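Local coordinates for single-stranded DNA-binding protein (Enterobacter phage Enc34, PDB 5ODK) that probably binds single-stranded DNA through its OB fold and probably serves in replication of the phage genome, at residues T52-K57 and P103-M108; I92-V97 and G107-S112; G142-S147 and K171-E176; S147-W152 and A164-V169. All coordinates share one frame; numbering follows the deposited sequence. Where two conformers were deposited one is given.

Contact 1: T52-K57 and P103-M108; sequences TLLMPK and PECEGM
Met-108 and Leu-54 carry the apolar part of this contact. The Met-108 chain bends at chi2 (-72°) and brings SD to 3.9 Å from Leu-54 CB. The same sulfur lies beside the Pro-56 ring, 3.8 Å from its CD; the two side chains run side by side, pointing the same way. Farther along, the two Leu-54 branches divide their partners: CD1 packs 3.8 Å from Glu-104 CG and CD2 4.0 Å from Cys-105 SG, while Phe-178 touches both Leu-54 and Glu-104. The setting is the C-terminal end of strand 49-56 of the OB-fold sheet, where it meets the start of strand 108-115: a short 3-10 segment, 103-105, and a type II turn from Cys-105 to Met-108, with Gly-107 at positive phi, lead into an antiparallel non-hydrogen-bonded pair of Pro-56 and Met-108. Polar contacts are few and come from backbone atoms. Lys-57 N donates to Gly-107 O at 2.9 Å in an almost straight bond (179°), and Met-108 CA makes a CA-H...O contact with Met-55 O at 3.4 Å. Beyond that bond the extended Lys-57 chain lies over the turn, CG 3.4 Å from Gly-107 O and CE 3.6 Å from Met-108 O, and its NZ forms salt bridges with Asp-94 and Asp-96.

Contact 2: I92-V97 and G107-S112; sequences IKDGDV and GMWVIS
Strands 92-94 and 108-112 pair antiparallel in the OB-fold sheet through Ile-92 with Ile-111, Lys-93 with Val-110 and Asp-94 with Trp-109. Lys-93 and Val-110 form the hydrogen-bonded pair: Lys-93 N donates to Val-110 O, and Val-110 N returns a bond of 2.8 Å to Lys-93 O. After Asp-94, Gly-95 N donates to Met-108 O, also at 2.8 Å, and Gly-95 CA packs 3.9 Å from Val-110 CG2.

On the face of Ile-92, Asp-94 and Trp-109, the Ile-92 CG1 branch stands anti to the backbone N (chi1 -177°) and meets Ile-111 CG1 at 3.9 Å, while its CD1 reaches Trp-109 CB at 4.0 Å. Helix 61-76 packs on this face through Lys-64, Ile-67 and Ile-71. Asp-94 CB lies 3.9 Å from Trp-109 CZ3, its carboxylate plane 54° from the indole, and Lys-93 O sits in plane at the ring edge.

The polar end turns on two aspartates. Asp-94 OD1 accepts from Asp-96 N at 2.9 Å, an Asx turn, and Asp-96 OD1 takes a nearly straight bond (176°) from Gly-107 N, 2.8 Å away on its syn side. With Lys-57 shared between both carboxylates and also in cation-pi contact with Trp-109, one ammonium probably offsets two negative charges beside the Asx turn.

Contact 3: G142-S147 and K171-E176; sequences GCWVSS and KRKDDE
Trp-144 is held by 171-176 at its ring NE1, over one face and along its backbone. NE1 donates to Asp-175 OD2 at 2.8 Å, almost straight (176°). OD2 accepts with its anti lone pair and lies in the indole plane, and the carboxylate is nearly coplanar with the ring (17°). Asp-175 OD1 accepts from Glu-176 N, which helps to fix the rotation of the carboxylate. Pro-56 and Arg-29 also pack against the ring.

The backbone is just as close. Trp-144 N donates to Lys-173 O at 2.9 Å, whereas Trp-144 O accepts twice from one face of its plane, from Arg-172 N at 2.8 Å and Lys-173 N at 3.2 Å. Arg-172 and Lys-173 thus both face Trp-144, a classic beta bulge in the long hairpin of strands 144-156 and 159-173 that belongs to the OB-fold sheet. Buried Gly-142 meets the tail at two points: CA makes a CA-H...O contact with Glu-176 O, and O lies 3.4 Å from Asp-175 CB. Lys-171 CB points away from the facing strand, though CE still passes Cys-143 CB; its NZ salt-bridges Asp-174 OD1 within the same segment and also donates to Glu-138 O.

The solvent side is made by exposed Arg-172, Lys-173 and Glu-176. Lys-173 covers one face of the indole: CE makes a CH-pi contact 4.0 Å from the centroid of the five-membered ring, and NZ a cation-pi contact with the same ring at 4.4 Å, offset toward the rim. Arg-172 CG, anti to the carbonyl carbon (chi1 -68°), lies 3.4 Å from buried Ser-146 OG; the chain then bends at chi2 and chi3, and both side chains find their polar partner in Asn-27.

Contact 4: S147-W152 and A164-V169; sequences SVIRPW and ANLLSV. With PO4 (phosphate ion), chain D.
Arg-150 and Asn-165 form a hydrogen-bonded pair in the hairpin of strands 144-156 and 159-173, part of the OB-fold sheet; Asn-165 N donates to Arg-150 O at 2.8 Å. From the backbone outward, Arg-150 CB packs 4.0 Å from Leu-167 CD1. The chain then runs out extended and bends at chi3 (71°), which swings NE round to water 1. Past CZ the guanidinium divides: NH2 donates to O1 of a phosphate ion at 2.8 Å, with that oxygen and water 1 both in plane at the edge, while NH1 bonds Ser-20 O. Water 1 also accepts from Asn-165 ND2. The phosphate probably comes from the crystallisation liquor. The side chains of Trp-152 and Asn-165 cross at about a right angle, yet the ring and amide planes are only 15° apart; Trp-152 CD1 lies 3.4 Å from Asn-165 ND2, and water 2 links Trp-152 NE1 to Ala-164 O.

Toward the other end, Leu-167 and Ser-168 both face Val-148 in a classic beta bulge, and both their N atoms donate to Val-148 O. Ser-168 O is likewise shared: Val-148 N donates to it, and buried Ser-147 OG donates to it at 2.9 Å.

How the contacts relate
All four contacts belong to one curled sheet, the OB fold of this DNA-binding protein. Contacts 1 and 2 lie about 6 Å apart between centres, share Gly-107 and Met-108, and flank strand 108-115 with strands 49-56 and 92-94; Lys-57 of contact 1 reaches over to the aspartates of contact 2. Contacts 3 and 4, with centres about 16 Å apart, share Ser-147 and lie on one hairpin, 4 nested within the loop that 3 closes. The first pair closes along the chain before the second opens. Leu-53 packs on Val-145 and Ser-147, and Ile-111 meets Ile-149, so the early strands and the late hairpin enclose a common apolar interior.

Contact 1: T52-K57 and P103-M108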
loop_
_atom_site.group_PDB
_atom_site.type_symbol
_atom_site.label_atom_id
_atom_site.label_comp_id
_atom_site.label_asym_id
_atom_site.label_seq_id
_atom_site.Cartn_x
_atom_site.Cartn_y
_atom_site.Cartn_z
ATOM N N THR A 52 0.776 4.719 4.691
ATOM C CA THR A 52 -0.622 4.363 4.727
ATOM C C THR A 52 -1.251 4.922 3.446
ATOM O O THR A 52 -0.971 6.052 3.034
ATOM C CB THR A 52 -1.288 4.911 5.997
ATOM O OG1 THR A 52 -0.741 4.222 7.125
ATOM C CG2 THR A 52 -2.806 4.693 5.941
ATOM N N LEU A 53 -2.113 4.124 2.832
ATOM C CA LEU A 53 -2.811 4.495 1.595
ATOM C C LEU A 53 -4.290 4.527 1.887
ATOM O O LEU A 53 -4.846 3.553 2.419
ATOM C CB LEU A 53 -2.492 3.517 0.487
ATOM C CG LEU A 53 -1.008 3.294 0.207
ATOM C CD1 LEU A 53 -0.827 2.160 -0.775
ATOM C CD2 LEU A 53 -0.292 4.539 -0.316
ATOM N N LEU A 54 -4.938 5.650 1.583
ATOM C CA LEU A 54 -6.351 5.823 1.766
ATOM C C LEU A 54 -6.995 5.684 0.409
ATOM O O LEU A 54 -6.808 6.523 -0.490
ATOM C CB LEU A 54 -6.606 7.187 2.369
ATOM C CG LEU A 54 -5.915 7.442 3.692
ATOM C CD1 LEU A 54 -6.168 8.861 4.133
ATOM C CD2 LEU A 54 -6.331 6.452 4.777
ATOM N N MET A 55 -7.732 4.586 0.219
ATOM C CA MET A 55 -8.215 4.220 -1.094
ATOM C C MET A 55 -9.732 4.455 -1.152
ATOM O O MET A 55 -10.495 3.744 -0.496
ATOM C CB MET A 55 -7.840 2.762 -1.355
ATOM C CG MET A 55 -8.227 2.276 -2.705
ATOM S SD MET A 55 -7.425 0.710 -3.095
ATOM C CE MET A 55 -8.418 -0.425 -2.158
ATOM N N PRO A 56 -10.207 5.462 -1.930
ATOM C CA PRO A 56 -11.661 5.736 -1.974
ATOM C C PRO A 56 -12.475 4.530 -2.414
ATOM O O PRO A 56 -12.249 3.944 -3.474
ATOM C CB PRO A 56 -11.763 6.887 -2.953
ATOM C CG PRO A 56 -10.461 7.620 -2.794
ATOM C CD PRO A 56 -9.436 6.527 -2.597
ATOM N N LYS A 57 -13.424 4.153 -1.571
ATOM C CA LYS A 57 -14.221 2.950 -1.845
ATOM C C LYS A 57 -14.985 3.033 -3.156
ATOM O O LYS A 57 -15.071 2.040 -3.880
ATOM C CB LYS A 57 -15.216 2.708 -0.718
ATOM C CG LYS A 57 -14.597 2.353 0.623
ATOM C CD LYS A 57 -15.662 2.104 1.665
ATOM C CE LYS A 57 -15.120 1.593 2.991
ATOM N NZ LYS A 57 -16.225 1.464 3.971
ATOM N N PRO A 103 -11.038 11.568 10.513
ATOM C CA PRO A 103 -11.988 11.928 9.409
ATOM C C PRO A 103 -11.519 11.758 7.942
ATOM O O PRO A 103 -12.332 11.575 7.033
ATOM C CB PRO A 103 -12.288 13.414 9.638
ATOM C CG PRO A 103 -11.592 13.823 10.850
ATOM C CD PRO A 103 -10.815 12.696 11.438
ATOM N N GLU A 104 -10.231 11.841 7.706
ATOM C CA GLU A 104 -9.714 11.583 6.379
ATOM C C GLU A 104 -9.909 10.129 5.931
ATOM O O GLU A 104 -9.690 9.821 4.764
ATOM C CB GLU A 104 -8.230 11.943 6.323
ATOM C CG GLU A 104 -7.267 10.992 7.030
ATOM C CD GLU A 104 -7.095 11.166 8.531
ATOM O OE1 GLU A 104 -7.799 11.993 9.174
ATOM O OE2 GLU A 104 -6.238 10.412 9.057
ATOM N N CYS A 105 -10.277 9.243 6.861
ATOM C CA CYS A 105 -10.546 7.829 6.554
ATOM C C CYS A 105 -11.993 7.545 6.117
ATOM O O CYS A 105 -12.310 6.421 5.726
ATOM C CB CYS A 105 -10.150 6.958 7.752
ATOM S SG CYS A 105 -8.398 7.007 8.160
ATOM N N GLU A 106 -12.850 8.556 6.139
ATOM C CA GLU A 106 -14.259 8.343 5.775
ATOM C C GLU A 106 -14.345 7.947 4.303
ATOM O O GLU A 106 -13.733 8.556 3.417
ATOM C CB GLU A 106 -15.099 9.606 6.019
ATOM C CG GLU A 106 -16.570 9.482 5.650
ATOM C CD GLU A 106 -17.368 10.718 5.992
ATOM O OE1 GLU A 106 -16.771 11.810 6.159
ATOM O OE2 GLU A 106 -18.604 10.591 6.078
ATOM N N GLY A 107 -15.109 6.904 4.031
ATOM C CA GLY A 107 -15.265 6.410 2.674
ATOM C C GLY A 107 -14.013 5.820 2.073
ATOM O O GLY A 107 -13.914 5.703 0.861
ATOM N N MET A 108 -13.083 5.381 2.925
ATOM C CA MET A 108 -11.811 4.826 2.471
ATOM C C MET A 108 -11.574 3.405 2.940
ATOM O O MET A 108 -11.974 3.063 4.055
ATOM C CB MET A 108 -10.624 5.650 3.020
ATOM C CG MET A 108 -10.628 7.116 2.703
ATOM S SD MET A 108 -10.267 7.409 0.963
ATOM C CE MET A 108 -9.744 9.108 0.957
#

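Contact 2: I92-V97 and G107-S112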
loop_
_atom_site.group_PDB
_atom_site.type_symbol
_atom_site.label_atom_id
_atom_site.label_comp_id
_atom_site.label_asym_id
_atom_site.label_seq_id
_atom_site.Cartn_x
_atom_site.Cartn_y
_atom_site.Cartn_z
ATOM N N ILE A 92 -5.283 -4.355 5.253
ATOM C CA ILE A 92 -6.344 -3.494 4.717
ATOM C C ILE A 92 -7.478 -3.484 5.731
ATOM O O ILE A 92 -7.890 -4.535 6.206
ATOM C CB ILE A 92 -6.796 -3.915 3.322
ATOM C CG1 ILE A 92 -7.855 -2.949 2.759
ATOM C CG2 ILE A 92 -7.272 -5.369 3.267
ATOM C CD1 ILE A 92 -8.109 -3.096 1.264
ATOM N N LYS A 93 -7.964 -2.296 6.055
ATOM C CA LYS A 93 -8.996 -2.083 7.042
ATOM C C LYS A 93 -10.061 -1.127 6.513
ATOM O O LYS A 93 -9.862 -0.434 5.505
ATOM C CB LYS A 93 -8.376 -1.552 8.366
ATOM C CG LYS A 93 -7.531 -2.614 9.064
ATOM C CD LYS A 93 -6.878 -2.253 10.398
ATOM C CE LYS A 93 -6.316 -3.518 11.047
ATOM N NZ LYS A 93 -5.653 -3.189 12.320
ATOM N N ASP A 94 -11.223 -1.131 7.157
ATOM C CA ASP A 94 -12.367 -0.337 6.731
ATOM C C ASP A 94 -12.342 1.030 7.432
ATOM O O ASP A 94 -12.531 1.119 8.649
ATOM C CB ASP A 94 -13.640 -1.117 7.066
ATOM C CG ASP A 94 -14.899 -0.440 6.581
ATOM O OD1 ASP A 94 -14.906 0.768 6.297
ATOM O OD2 ASP A 94 -15.918 -1.133 6.562
ATOM N N GLY A 95 -12.089 2.085 6.661
ATOM C CA GLY A 95 -12.046 3.412 7.214
ATOM C C GLY A 95 -13.308 3.912 7.889
ATOM O O GLY A 95 -13.268 4.773 8.740
ATOM N N ASP A 96 -14.452 3.388 7.469
ATOM C CA ASP A 96 -15.728 3.763 8.070
ATOM C C ASP A 96 -16.044 3.018 9.360
ATOM O O ASP A 96 -16.951 3.431 10.071
ATOM C CB ASP A 96 -16.861 3.584 7.059
ATOM C CG ASP A 96 -16.722 4.505 5.866
ATOM O OD1 ASP A 96 -16.553 5.719 6.109
ATOM O OD2 ASP A 96 -16.780 4.045 4.705
ATOM N N VAL A 97 -15.262 1.997 9.724
ATOM C CA VAL A 97 -15.446 1.277 11.019
ATOM C C VAL A 97 -14.257 1.391 12.016
ATOM O O VAL A 97 -14.467 1.548 13.221
ATOM C CB VAL A 97 -15.768 -0.233 10.709
ATOM C CG1 VAL A 97 -15.897 -1.065 11.964
ATOM C CG2 VAL A 97 -17.035 -0.344 9.869
ATOM N N GLY A 107 -15.109 6.904 4.031
ATOM C CA GLY A 107 -15.265 6.410 2.674
ATOM C C GLY A 107 -14.013 5.820 2.073
ATOM O O GLY A 107 -13.914 5.703 0.861
ATOM N N MET A 108 -13.083 5.381 2.925
ATOM C CA MET A 108 -11.811 4.826 2.471
ATOM C C MET A 108 -11.574 3.405 2.940
ATOM O O MET A 108 -11.974 3.063 4.055
ATOM C CB MET A 108 -10.624 5.650 3.020
ATOM C CG MET A 108 -10.628 7.116 2.703
ATOM S SD MET A 108 -10.267 7.409 0.963
ATOM C CE MET A 108 -9.744 9.108 0.957
ATOM N N TRP A 109 -10.897 2.612 2.109
ATOM C CA TRP A 109 -10.134 1.467 2.577
ATOM C C TRP A 109 -8.779 2.002 3.025
ATOM O O TRP A 109 -8.217 2.881 2.365
ATOM C CB TRP A 109 -9.931 0.408 1.487
ATOM C CG TRP A 109 -11.231 -0.119 0.925
ATOM C CD1 TRP A 109 -11.741 0.095 -0.353
ATOM C CD2 TRP A 109 -12.183 -0.863 1.609
ATOM N NE1 TRP A 109 -12.933 -0.506 -0.485
ATOM C CE2 TRP A 109 -13.248 -1.108 0.709
ATOM C CE3 TRP A 109 -12.248 -1.391 2.897
ATOM C CZ2 TRP A 109 -14.382 -1.834 1.068
ATOM C CZ3 TRP A 109 -13.365 -2.093 3.261
ATOM C CH2 TRP A 109 -14.423 -2.325 2.352
ATOM N N VAL A 110 -8.250 1.471 4.133
ATOM C CA VAL A 110 -6.981 1.957 4.705
ATOM C C VAL A 110 -5.994 0.836 4.574
ATOM O O VAL A 110 -6.148 -0.210 5.205
ATOM C CB VAL A 110 -7.154 2.388 6.178
ATOM C CG1 VAL A 110 -5.853 2.933 6.750
ATOM C CG2 VAL A 110 -8.283 3.413 6.282
ATOM N N ILE A 111 -4.934 1.064 3.789
ATOM C CA ILE A 111 -3.909 0.072 3.556
ATOM C C ILE A 111 -2.622 0.503 4.243
ATOM O O ILE A 111 -2.166 1.646 4.052
ATOM C CB ILE A 111 -3.665 -0.107 2.051
ATOM C CG1 ILE A 111 -4.862 -0.799 1.384
ATOM C CG2 ILE A 111 -2.369 -0.834 1.768
ATOM C CD1 ILE A 111 -4.855 -0.696 -0.122
ATOM N N SER A 112 -2.001 -0.412 4.989
ATOM C CA SER A 112 -0.692 -0.172 5.573
ATOM C C SER A 112 0.316 -1.058 4.900
ATOM O O SER A 112 0.116 -2.263 4.778
ATOM C CB SER A 112 -0.756 -0.533 7.047
ATOM O OG SER A 112 -1.794 0.191 7.656
#

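Contact 3: G142-S147 and K171-E176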
loop_
_atom_site.group_PDB
_atom_site.type_symbol
_atom_site.label_atom_id
_atom_site.label_comp_id
_atom_site.label_asym_id
_atom_site.label_seq_id
_atom_site.Cartn_x
_atom_site.Cartn_y
_atom_site.Cartn_z
ATOM N N GLY A 142 -1.216 13.462 2.717
ATOM C CA GLY A 142 -2.263 14.254 2.110
ATOM C C GLY A 142 -2.191 14.333 0.599
ATOM O O GLY A 142 -3.181 14.655 -0.037
ATOM N N CYS A 143 -1.014 14.103 0.015
ATOM C CA CYS A 143 -0.913 14.028 -1.426
ATOM C C CYS A 143 -1.486 12.719 -1.964
ATOM O O CYS A 143 -1.716 11.779 -1.194
ATOM C CB CYS A 143 0.501 14.318 -1.948
ATOM S SG CYS A 143 1.616 12.914 -1.849
ATOM N N TRP A 144 -1.682 12.663 -3.278
ATOM C CA TRP A 144 -2.165 11.448 -3.943
ATOM C C TRP A 144 -1.021 10.768 -4.652
ATOM O O TRP A 144 -0.143 11.417 -5.248
ATOM C CB TRP A 144 -3.262 11.793 -4.935
ATOM C CG TRP A 144 -4.473 12.351 -4.249
ATOM C CD1 TRP A 144 -4.642 13.607 -3.760
ATOM C CD2 TRP A 144 -5.705 11.654 -3.957
ATOM N NE1 TRP A 144 -5.867 13.737 -3.166
ATOM C CE2 TRP A 144 -6.531 12.540 -3.251
ATOM C CE3 TRP A 144 -6.153 10.353 -4.192
ATOM C CZ2 TRP A 144 -7.814 12.184 -2.801
ATOM C CZ3 TRP A 144 -7.413 9.978 -3.732
ATOM C CH2 TRP A 144 -8.230 10.897 -3.046
ATOM N N VAL A 145 -1.042 9.447 -4.615
ATOM C CA VAL A 145 -0.009 8.565 -5.138
ATOM C C VAL A 145 -0.618 7.367 -5.831
ATOM O O VAL A 145 -1.822 7.104 -5.711
ATOM C CB VAL A 145 0.937 8.064 -4.002
ATOM C CG1 VAL A 145 1.573 9.255 -3.292
ATOM C CG2 VAL A 145 0.220 7.161 -3.011
ATOM N N SER A 146 0.223 6.609 -6.506
ATOM C CA SER A 146 -0.053 5.240 -6.887
ATOM C C SER A 146 1.050 4.392 -6.324
ATOM O O SER A 146 2.189 4.836 -6.218
ATOM C CB SER A 146 -0.156 5.085 -8.399
ATOM O OG SER A 146 -1.218 5.864 -8.864
ATOM N N SER A 147 0.760 3.176 -5.915
ATOM C CA SER A 147 1.751 2.373 -5.204
ATOM C C SER A 147 1.661 0.923 -5.596
ATOM O O SER A 147 0.539 0.399 -5.788
ATOM C CB SER A 147 1.544 2.542 -3.701
ATOM O OG SER A 147 2.416 1.764 -2.907
ATOM N N LYS A 171 4.272 9.717 -7.084
ATOM C CA LYS A 171 3.468 10.887 -6.842
ATOM C C LYS A 171 2.526 11.135 -8.023
ATOM O O LYS A 171 2.954 11.092 -9.167
ATOM C CB LYS A 171 4.328 12.112 -6.609
ATOM C CG LYS A 171 3.471 13.310 -6.274
ATOM C CD LYS A 171 4.063 14.281 -5.416
ATOM C CE LYS A 171 3.082 15.377 -5.050
ATOM N NZ LYS A 171 3.968 16.495 -4.732
ATOM N N ARG A 172 1.251 11.376 -7.717
ATOM C CA ARG A 172 0.232 11.644 -8.710
ATOM C C ARG A 172 -0.338 13.048 -8.681
ATOM O O ARG A 172 -0.542 13.627 -9.749
ATOM C CB ARG A 172 -0.913 10.643 -8.557
ATOM C CG ARG A 172 -0.564 9.219 -8.922
ATOM C CD ARG A 172 -0.397 8.995 -10.399
ATOM N NE ARG A 172 -1.703 9.064 -11.044
ATOM C CZ ARG A 172 -1.913 9.226 -12.334
ATOM N NH1 ARG A 172 -0.894 9.356 -13.188
ATOM N NH2 ARG A 172 -3.165 9.261 -12.753
ATOM N N LYS A 173 -0.675 13.572 -7.511
ATOM C CA LYS A 173 -1.318 14.886 -7.418
ATOM C C LYS A 173 -1.064 15.511 -6.070
ATOM O O LYS A 173 -0.988 14.807 -5.075
ATOM C CB LYS A 173 -2.834 14.730 -7.584
ATOM C CG LYS A 173 -3.598 15.980 -7.980
ATOM C CD LYS A 173 -5.077 15.682 -8.232
ATOM C CE LYS A 173 -5.716 14.914 -7.076
ATOM N NZ LYS A 173 -7.178 15.113 -6.921
ATOM N N ASP A 174 -0.918 16.837 -6.044
ATOM C CA ASP A 174 -0.879 17.559 -4.794
ATOM C C ASP A 174 -2.289 17.738 -4.235
ATOM O O ASP A 174 -3.272 17.787 -4.981
ATOM C CB ASP A 174 -0.208 18.914 -4.996
ATOM C CG ASP A 174 1.302 18.776 -5.194
ATOM O OD1 ASP A 174 1.960 18.256 -4.259
ATOM O OD2 ASP A 174 1.789 19.149 -6.286
ATOM N N ASP A 175 -2.368 17.839 -2.915
ATOM C CA ASP A 175 -3.630 18.147 -2.223
ATOM C C ASP A 175 -3.275 18.704 -0.844
ATOM O O ASP A 175 -2.098 18.855 -0.510
ATOM C CB ASP A 175 -4.516 16.875 -2.165
ATOM C CG ASP A 175 -5.994 17.136 -1.900
ATOM O OD1 ASP A 175 -6.389 18.276 -1.604
ATOM O OD2 ASP A 175 -6.728 16.111 -1.969
ATOM N N GLU A 176 -4.275 19.073 -0.066
ATOM C CA GLU A 176 -4.056 19.645 1.253
ATOM C C GLU A 176 -3.269 18.683 2.146
ATOM O O GLU A 176 -3.651 17.521 2.257
ATOM C CB GLU A 176 -5.395 20.019 1.913
ATOM C CG GLU A 176 -5.284 20.710 3.275
ATOM C CD GLU A 176 -4.729 22.120 3.222
ATOM O OE1 GLU A 176 -4.812 22.776 2.156
ATOM O OE2 GLU A 176 -4.214 22.580 4.271
#

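Contact 4: S147-W152 and A164-V169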
loop_
_atom_site.group_PDB
_atom_site.type_symbol
_atom_site.label_atom_id
_atom_site.label_comp_id
_atom_site.label_asym_id
_atom_site.label_seq_id
_atom_site.Cartn_x
_atom_site.Cartn_y
_atom_site.Cartn_z
ATOM N N SER A 147 0.760 3.176 -5.915
ATOM C CA SER A 147 1.751 2.373 -5.204
ATOM C C SER A 147 1.661 0.923 -5.596
ATOM O O SER A 147 0.539 0.399 -5.788
ATOM C CB SER A 147 1.544 2.542 -3.701
ATOM O OG SER A 147 2.416 1.764 -2.907
ATOM N N VAL A 148 2.795 0.256 -5.678
ATOM C CA VAL A 148 2.865 -1.190 -5.856
ATOM C C VAL A 148 3.230 -1.841 -4.537
ATOM O O VAL A 148 4.224 -1.467 -3.886
ATOM C CB VAL A 148 3.832 -1.613 -6.982
ATOM C CG1 VAL A 148 3.857 -3.124 -7.103
ATOM C CG2 VAL A 148 3.430 -0.988 -8.295
ATOM N N ILE A 149 2.386 -2.811 -4.171
ATOM C CA ILE A 149 2.520 -3.565 -2.947
ATOM C C ILE A 149 2.456 -5.060 -3.256
ATOM O O ILE A 149 2.080 -5.456 -4.373
ATOM C CB ILE A 149 1.417 -3.178 -1.915
ATOM C CG1 ILE A 149 0.011 -3.526 -2.439
ATOM C CG2 ILE A 149 1.505 -1.697 -1.567
ATOM C CD1 ILE A 149 -1.080 -3.364 -1.412
ATOM N N ARG A 150 2.814 -5.887 -2.293
ATOM C CA ARG A 150 2.554 -7.322 -2.450
ATOM C C ARG A 150 2.355 -7.925 -1.074
ATOM O O ARG A 150 3.139 -7.669 -0.171
ATOM C CB ARG A 150 3.671 -8.052 -3.177
ATOM C CG ARG A 150 3.173 -9.421 -3.643
ATOM C CD ARG A 150 4.105 -10.099 -4.611
ATOM N NE ARG A 150 5.324 -10.563 -3.951
ATOM C CZ ARG A 150 6.250 -11.316 -4.550
ATOM N NH1 ARG A 150 6.159 -11.614 -5.861
ATOM N NH2 ARG A 150 7.277 -11.752 -3.853
ATOM N N PRO A 151 1.308 -8.751 -0.911
ATOM C CA PRO A 151 1.085 -9.350 0.415
ATOM C C PRO A 151 2.174 -10.359 0.803
ATOM O O PRO A 151 2.874 -10.933 -0.049
ATOM C CB PRO A 151 -0.219 -10.117 0.209
ATOM C CG PRO A 151 -0.895 -9.462 -0.939
ATOM C CD PRO A 151 0.251 -9.148 -1.869
ATOM N N TRP A 152 2.296 -10.577 2.104
ATOM C CA TRP A 152 3.095 -11.663 2.672
ATOM C C TRP A 152 2.469 -12.068 4.001
ATOM O O TRP A 152 1.766 -11.293 4.628
ATOM C CB TRP A 152 4.572 -11.286 2.824
ATOM C CG TRP A 152 4.903 -10.159 3.712
ATOM C CD1 TRP A 152 4.851 -8.822 3.399
ATOM C CD2 TRP A 152 5.425 -10.249 5.032
ATOM N NE1 TRP A 152 5.274 -8.072 4.451
ATOM C CE2 TRP A 152 5.677 -8.911 5.464
ATOM C CE3 TRP A 152 5.757 -11.312 5.882
ATOM C CZ2 TRP A 152 6.216 -8.622 6.718
ATOM C CZ3 TRP A 152 6.326 -11.011 7.138
ATOM C CH2 TRP A 152 6.535 -9.669 7.543
ATOM N N ALA A 164 1.625 -6.240 3.977
ATOM C CA ALA A 164 1.896 -5.808 2.608
ATOM C C ALA A 164 3.313 -5.205 2.520
ATOM O O ALA A 164 3.640 -4.271 3.270
ATOM C CB ALA A 164 0.885 -4.790 2.140
ATOM N N ASN A 165 4.113 -5.751 1.631
ATOM C CA ASN A 165 5.383 -5.132 1.258
ATOM C C ASN A 165 5.097 -3.896 0.426
ATOM O O ASN A 165 4.273 -3.909 -0.473
ATOM C CB ASN A 165 6.249 -6.083 0.431
ATOM C CG ASN A 165 6.981 -7.098 1.266
ATOM O OD1 ASN A 165 7.528 -6.732 2.300
ATOM N ND2 ASN A 165 6.978 -8.362 0.825
ATOM N N LEU A 166 5.848 -2.839 0.725
ATOM C CA LEU A 166 5.809 -1.575 -0.004
ATOM C C LEU A 166 6.935 -1.557 -1.000
ATOM O O LEU A 166 8.096 -1.510 -0.597
ATOM C CB LEU A 166 5.939 -0.416 0.965
ATOM C CG LEU A 166 5.909 0.975 0.351
ATOM C CD1 LEU A 166 4.624 1.220 -0.389
ATOM C CD2 LEU A 166 6.126 2.024 1.422
ATOM N N LEU A 167 6.621 -1.574 -2.301
ATOM C CA LEU A 167 7.651 -1.754 -3.334
ATOM C C LEU A 167 7.870 -0.527 -4.202
ATOM O O LEU A 167 9.011 -0.307 -4.651
ATOM C CB LEU A 167 7.358 -2.990 -4.161
ATOM C CG LEU A 167 7.374 -4.198 -3.228
ATOM C CD1 LEU A 167 6.478 -5.304 -3.639
ATOM C CD2 LEU A 167 8.718 -4.647 -2.817
ATOM N N SER A 168 6.860 0.300 -4.396
ATOM C CA SER A 168 7.031 1.560 -5.118
ATOM C C SER A 168 5.966 2.540 -4.714
ATOM O O SER A 168 4.840 2.140 -4.368
ATOM C CB SER A 168 7.033 1.310 -6.596
ATOM O OG SER A 168 5.790 0.992 -7.101
ATOM N N VAL A 169 6.279 3.835 -4.785
ATOM C CA VAL A 169 5.333 4.918 -4.604
ATOM C C VAL A 169 5.604 5.945 -5.687
ATOM O O VAL A 169 6.751 6.373 -5.832
ATOM C CB VAL A 169 5.437 5.572 -3.238
ATOM C CG1 VAL A 169 4.403 6.670 -3.076
ATOM C CG2 VAL A 169 5.274 4.528 -2.137
HETATM P P PO4 D . 7.533 -12.908 -0.102
HETATM O O1 PO4 D . 7.471 -11.780 -1.011
HETATM O O2 PO4 D . 8.227 -14.001 -0.923
HETATM O O3 PO4 D . 8.276 -12.635 1.218
HETATM O O4 PO4 D . 6.131 -13.443 0.246
HETATM O O HOH W 1 5.456 -10.084 -1.071
HETATM O O HOH W 2 5.977 -5.392 5.138
#